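Local structure of transcriptional repressor of the blcABC operon (Agrobacterium tumefaciens, 3MQ0) at residues L184-E198 with S208-C220. The protein represses transcription of the blcABC operon, probably by binding DNA through a helix-turn-helix domain of the IclR family. Sequence-based numbering, arbitrary orientation.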
loop_
_atom_site.group_PDB
_atom_site.type_symbol
_atom_site.label_atom_id
_atom_site.label_comp_id
_atom_site.label_asym_id
_atom_site.label_seq_id
_atom_site.Cartn_x
_atom_site.Cartn_y
_atom_site.Cartn_z
ATOM N N LEU B 184 30.138 8.929 25.549
ATOM C CA LEU B 184 29.996 7.875 26.552
ATOM C C LEU B 184 31.357 7.278 26.904
ATOM O O LEU B 184 31.584 6.858 28.039
ATOM C CB LEU B 184 29.036 6.779 26.081
ATOM C CG LEU B 184 27.570 7.194 25.908
ATOM C CD1 LEU B 184 26.667 5.981 25.713
ATOM C CD2 LEU B 184 27.092 8.017 27.104
ATOM N N THR B 185 32.256 7.235 25.924
ATOM C CA THR B 185 33.602 6.697 26.125
ATOM C C THR B 185 34.591 7.623 25.435
ATOM O O THR B 185 34.187 8.591 24.806
ATOM C CB THR B 185 33.761 5.269 25.525
ATOM O OG1 THR B 185 33.820 5.355 24.094
ATOM C CG2 THR B 185 32.596 4.371 25.918
ATOM N N SER B 186 35.881 7.323 25.547
ATOM C CA SER B 186 36.907 8.104 24.870
ATOM C C SER B 186 36.905 7.871 23.362
ATOM O O SER B 186 37.632 8.539 22.625
ATOM C CB SER B 186 38.287 7.782 25.436
ATOM O OG SER B 186 38.653 6.439 25.175
ATOM N N ARG B 187 36.087 6.928 22.895
ATOM C CA ARG B 187 36.011 6.644 21.460
ATOM C C ARG B 187 34.734 7.172 20.830
ATOM O O ARG B 187 34.587 7.147 19.606
ATOM C CB ARG B 187 36.090 5.140 21.199
ATOM C CG ARG B 187 37.144 4.432 22.009
ATOM C CD ARG B 187 38.357 4.150 21.179
ATOM N NE ARG B 187 38.030 3.383 19.985
ATOM C CZ ARG B 187 38.945 2.868 19.174
ATOM N NH1 ARG B 187 40.233 3.035 19.447
ATOM N NH2 ARG B 187 38.579 2.183 18.098
ATOM N N SER B 188 33.803 7.640 21.653
ATOM C CA SER B 188 32.538 8.144 21.129
ATOM C C SER B 188 32.819 9.228 20.110
ATOM O O SER B 188 33.676 10.065 20.330
ATOM C CB SER B 188 31.687 8.727 22.257
ATOM O OG SER B 188 31.304 7.722 23.179
ATOM N N VAL B 189 32.095 9.224 18.997
ATOM C CA VAL B 189 32.320 10.242 17.982
ATOM C C VAL B 189 32.122 11.631 18.612
ATOM O O VAL B 189 31.174 11.854 19.359
ATOM C CB VAL B 189 31.451 9.993 16.736
ATOM C CG1 VAL B 189 29.980 10.154 17.060
ATOM C CG2 VAL B 189 31.858 10.910 15.616
ATOM N N ALA B 190 33.048 12.547 18.342
ATOM C CA ALA B 190 33.128 13.787 19.104
ATOM C C ALA B 190 32.299 14.936 18.544
ATOM O O ALA B 190 32.114 15.943 19.209
ATOM C CB ALA B 190 34.588 14.211 19.253
ATOM N N GLY B 191 31.800 14.800 17.323
ATOM C CA GLY B 191 31.041 15.886 16.738
ATOM C C GLY B 191 30.475 15.606 15.368
ATOM O O GLY B 191 30.669 14.533 14.790
ATOM N N LEU B 192 29.795 16.607 14.830
ATOM C CA LEU B 192 29.067 16.444 13.593
ATOM C C LEU B 192 29.975 16.081 12.423
ATOM O O LEU B 192 29.650 15.193 11.634
ATOM C CB LEU B 192 28.263 17.712 13.295
ATOM C CG LEU B 192 27.134 17.519 12.289
ATOM C CD1 LEU B 192 26.449 16.180 12.499
ATOM C CD2 LEU B 192 26.139 18.656 12.396
ATOM N N SER B 193 31.116 16.754 12.312
ATOM C CA SER B 193 32.037 16.501 11.215
ATOM C C SER B 193 32.531 15.058 11.219
ATOM O O SER B 193 32.593 14.393 10.180
ATOM C CB SER B 193 33.234 17.452 11.302
ATOM O OG SER B 193 34.188 17.140 10.300
ATOM N N GLN B 194 32.893 14.566 12.395
ATOM C CA GLN B 194 33.387 13.204 12.482
ATOM C C GLN B 194 32.268 12.206 12.189
ATOM O O GLN B 194 32.497 11.175 11.554
ATOM C CB GLN B 194 34.007 12.962 13.863
ATOM C CG GLN B 194 35.193 13.880 14.173
ATOM C CD GLN B 194 34.810 15.187 14.878
ATOM O OE1 GLN B 194 33.800 15.830 14.558
ATOM N NE2 GLN B 194 35.630 15.582 15.849
ATOM N N LEU B 195 31.059 12.518 12.644
ATOM C CA LEU B 195 29.910 11.658 12.387
ATOM C C LEU B 195 29.656 11.560 10.879
ATOM O O LEU B 195 29.410 10.474 10.350
ATOM C CB LEU B 195 28.671 12.181 13.126
ATOM C CG LEU B 195 27.344 11.491 12.823
ATOM C CD1 LEU B 195 27.393 10.007 13.224
ATOM C CD2 LEU B 195 26.189 12.202 13.516
ATOM N N GLU B 196 29.731 12.689 10.183
ATOM C CA GLU B 196 29.443 12.682 8.756
ATOM C C GLU B 196 30.442 11.874 7.941
ATOM O O GLU B 196 30.082 11.271 6.921
ATOM C CB GLU B 196 29.306 14.107 8.224
ATOM C CG GLU B 196 27.971 14.733 8.654
ATOM C CD GLU B 196 27.761 16.113 8.075
ATOM O OE1 GLU B 196 28.545 17.020 8.420
ATOM O OE2 GLU B 196 26.818 16.292 7.270
ATOM N N GLU B 197 31.690 11.831 8.395
ATOM C CA GLU B 197 32.669 10.935 7.778
ATOM C C GLU B 197 32.248 9.475 7.967
ATOM O O GLU B 197 32.254 8.685 7.020
ATOM C CB GLU B 197 34.062 11.178 8.356
ATOM C CG GLU B 197 34.601 12.546 7.993
ATOM C CD GLU B 197 35.734 13.015 8.887
ATOM O OE1 GLU B 197 36.112 12.292 9.845
ATOM O OE2 GLU B 197 36.242 14.125 8.629
ATOM N N GLU B 198 31.881 9.116 9.188
ATOM C CA GLU B 198 31.406 7.759 9.454
ATOM C C GLU B 198 30.185 7.415 8.606
ATOM O O GLU B 198 30.055 6.289 8.124
ATOM C CB GLU B 198 31.031 7.590 10.922
ATOM C CG GLU B 198 32.188 7.567 11.908
ATOM C CD GLU B 198 31.687 7.347 13.330
ATOM O OE1 GLU B 198 30.640 7.937 13.678
ATOM O OE2 GLU B 198 32.317 6.585 14.093
ATOM N N SER B 208 27.453 -0.545 9.296
ATOM C CA SER B 208 28.115 0.369 10.190
ATOM C C SER B 208 28.950 -0.354 11.222
ATOM O O SER B 208 28.732 -1.459 11.518
ATOM C CB SER B 208 27.126 1.220 10.948
ATOM O OG SER B 208 26.308 0.383 11.666
ATOM N N ILE B 209 29.884 0.360 11.790
ATOM C CA ILE B 209 30.698 -0.175 12.866
ATOM C C ILE B 209 30.684 0.800 14.037
ATOM O O ILE B 209 30.910 2.000 13.849
ATOM C CB ILE B 209 32.158 -0.349 12.413
ATOM C CG1 ILE B 209 32.274 -1.520 11.431
ATOM C CG2 ILE B 209 33.031 -0.607 13.601
ATOM C CD1 ILE B 209 33.537 -1.470 10.598
ATOM N N ASP B 210 30.395 0.288 15.231
ATOM C CA ASP B 210 30.620 1.032 16.473
ATOM C C ASP B 210 31.779 0.387 17.210
ATOM O O ASP B 210 31.620 -0.660 17.830
ATOM C CB ASP B 210 29.377 1.009 17.368
ATOM C CG ASP B 210 29.705 1.197 18.847
ATOM O OD1 ASP B 210 30.703 1.881 19.160
ATOM O OD2 ASP B 210 28.960 0.663 19.706
ATOM N N ASP B 211 32.954 0.999 17.130
ATOM C CA ASP B 211 34.117 0.418 17.773
ATOM C C ASP B 211 34.299 1.032 19.156
ATOM O O ASP B 211 35.090 1.965 19.335
ATOM C CB ASP B 211 35.364 0.637 16.918
ATOM C CG ASP B 211 36.554 -0.192 17.400
ATOM O OD1 ASP B 211 36.477 -0.748 18.520
ATOM O OD2 ASP B 211 37.565 -0.285 16.666
ATOM N N GLY B 212 33.549 0.519 20.127
ATOM C CA GLY B 212 33.703 0.928 21.513
ATOM C C GLY B 212 33.209 2.324 21.859
ATOM O O GLY B 212 33.726 2.960 22.781
ATOM N N GLN B 213 32.192 2.789 21.145
ATOM C CA GLN B 213 31.610 4.120 21.385
ATOM C C GLN B 213 30.523 4.144 22.457
ATOM O O GLN B 213 30.070 5.212 22.855
ATOM C CB GLN B 213 31.076 4.709 20.077
ATOM C CG GLN B 213 32.190 4.861 19.051
ATOM C CD GLN B 213 31.811 5.730 17.883
ATOM O OE1 GLN B 213 30.962 6.623 17.995
ATOM N NE2 GLN B 213 32.444 5.477 16.742
ATOM N N ILE B 214 30.103 2.964 22.907
ATOM C CA ILE B 214 29.103 2.844 23.971
ATOM C C ILE B 214 29.730 2.240 25.223
ATOM O O ILE B 214 29.546 2.737 26.340
ATOM C CB ILE B 214 27.944 1.926 23.538
ATOM C CG1 ILE B 214 27.180 2.531 22.363
ATOM C CG2 ILE B 214 27.021 1.641 24.724
ATOM C CD1 ILE B 214 26.534 3.872 22.687
ATOM N N ARG B 215 30.461 1.151 25.032
ATOM C CA ARG B 215 31.235 0.553 26.106
ATOM C C ARG B 215 32.618 0.218 25.600
ATOM O O ARG B 215 32.775 -0.316 24.513
ATOM C CB ARG B 215 30.572 -0.728 26.616
ATOM C CG ARG B 215 29.463 -0.520 27.624
ATOM C CD ARG B 215 29.363 -1.712 28.579
ATOM N NE ARG B 215 28.153 -1.667 29.397
ATOM C CZ ARG B 215 28.012 -0.927 30.492
ATOM N NH1 ARG B 215 29.005 -0.155 30.911
ATOM N NH2 ARG B 215 26.871 -0.958 31.167
ATOM N N GLU B 216 33.631 0.516 26.402
ATOM C CA GLU B 216 34.985 0.138 26.040
ATOM C C GLU B 216 35.058 -1.379 25.886
ATOM O O GLU B 216 34.527 -2.129 26.710
ATOM C CB GLU B 216 35.977 0.638 27.088
ATOM C CG GLU B 216 35.743 2.092 27.472
ATOM C CD GLU B 216 37.031 2.835 27.764
ATOM O OE1 GLU B 216 37.750 2.435 28.705
ATOM O OE2 GLU B 216 37.323 3.816 27.043
ATOM N N GLY B 217 35.692 -1.822 24.809
ATOM C CA GLY B 217 35.852 -3.237 24.546
ATOM C C GLY B 217 34.686 -3.896 23.828
ATOM O O GLY B 217 34.759 -5.073 23.490
ATOM N N MET B 218 33.607 -3.153 23.603
ATOM C CA MET B 218 32.466 -3.693 22.869
ATOM C C MET B 218 32.479 -3.167 21.455
ATOM O O MET B 218 32.592 -1.963 21.234
ATOM C CB MET B 218 31.136 -3.330 23.533
ATOM C CG MET B 218 29.908 -3.859 22.779
ATOM S SD MET B 218 28.311 -3.702 23.634
ATOM C CE MET B 218 28.038 -1.944 23.515
ATOM N N LEU B 219 32.354 -4.079 20.500
ATOM C CA LEU B 219 32.260 -3.723 19.090
ATOM C C LEU B 219 30.899 -4.148 18.551
ATOM O O LEU B 219 30.473 -5.273 18.801
ATOM C CB LEU B 219 33.378 -4.443 18.334
ATOM C CG LEU B 219 33.162 -4.636 16.842
ATOM C CD1 LEU B 219 33.533 -3.355 16.166
ATOM C CD2 LEU B 219 34.025 -5.791 16.344
ATOM N N CYS B 220 30.198 -3.251 17.853
ATOM C CA CYS B 220 28.938 -3.600 17.214
ATOM C C CYS B 220 28.995 -3.359 15.707
ATOM O O CYS B 220 29.691 -2.458 15.227
ATOM C CB CYS B 220 27.763 -2.808 17.797
ATOM S SG CYS B 220 27.727 -2.817 19.608
HETATM O O HOH W 1 35.901 5.631 28.261
HETATM O O HOH W 2 36.481 3.738 17.007
HETATM O O HOH W 3 31.931 4.069 12.238
#
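Thr185 and Ser188 pin a type I turn, Thr185 to Ser188, against the loop joining antiparallel strands 208-211 and 218-226, at the edge of the GAF-fold sheet in the IclR C-terminal domain. Two hydroxyls donate to that loop. Thr185 OG1 reaches Gly212 O at 2.7 Å, in the carbonyl plane. The same OG1 accepts from Arg187 N, an ST turn. Ser188 OG gives its proton to Gln213 O at 2.8 Å and accepts from the backbone N of Leu184 and Thr185, so three bonds fix it.

Gln213 reaches from the loop to helix 192-205. Its CG lies anti to the carbonyl carbon (chi1 -60°), and the extended chain carries the amide past Arg187 O to Glu198. Gln213 NE2 donates to the syn lone pair of Glu198 OE2 at 2.9 Å, with the two flat groups nearly coplanar. Val189 N meets Gln213 OE1 from above the amide plane. Lys162 forms a salt bridge with Glu198 OE1 and a hydrogen bond with Gln213 OE1.

Between the two segments there is one salt bridge, Arg187 NH2 to Asp211 OD2 at 3.0 Å. The guanidinium and carboxylate planes are 63° apart.

Apolar contact is slight: Leu184 CD1 packs alongside Ile214 CD1 at 3.7 Å.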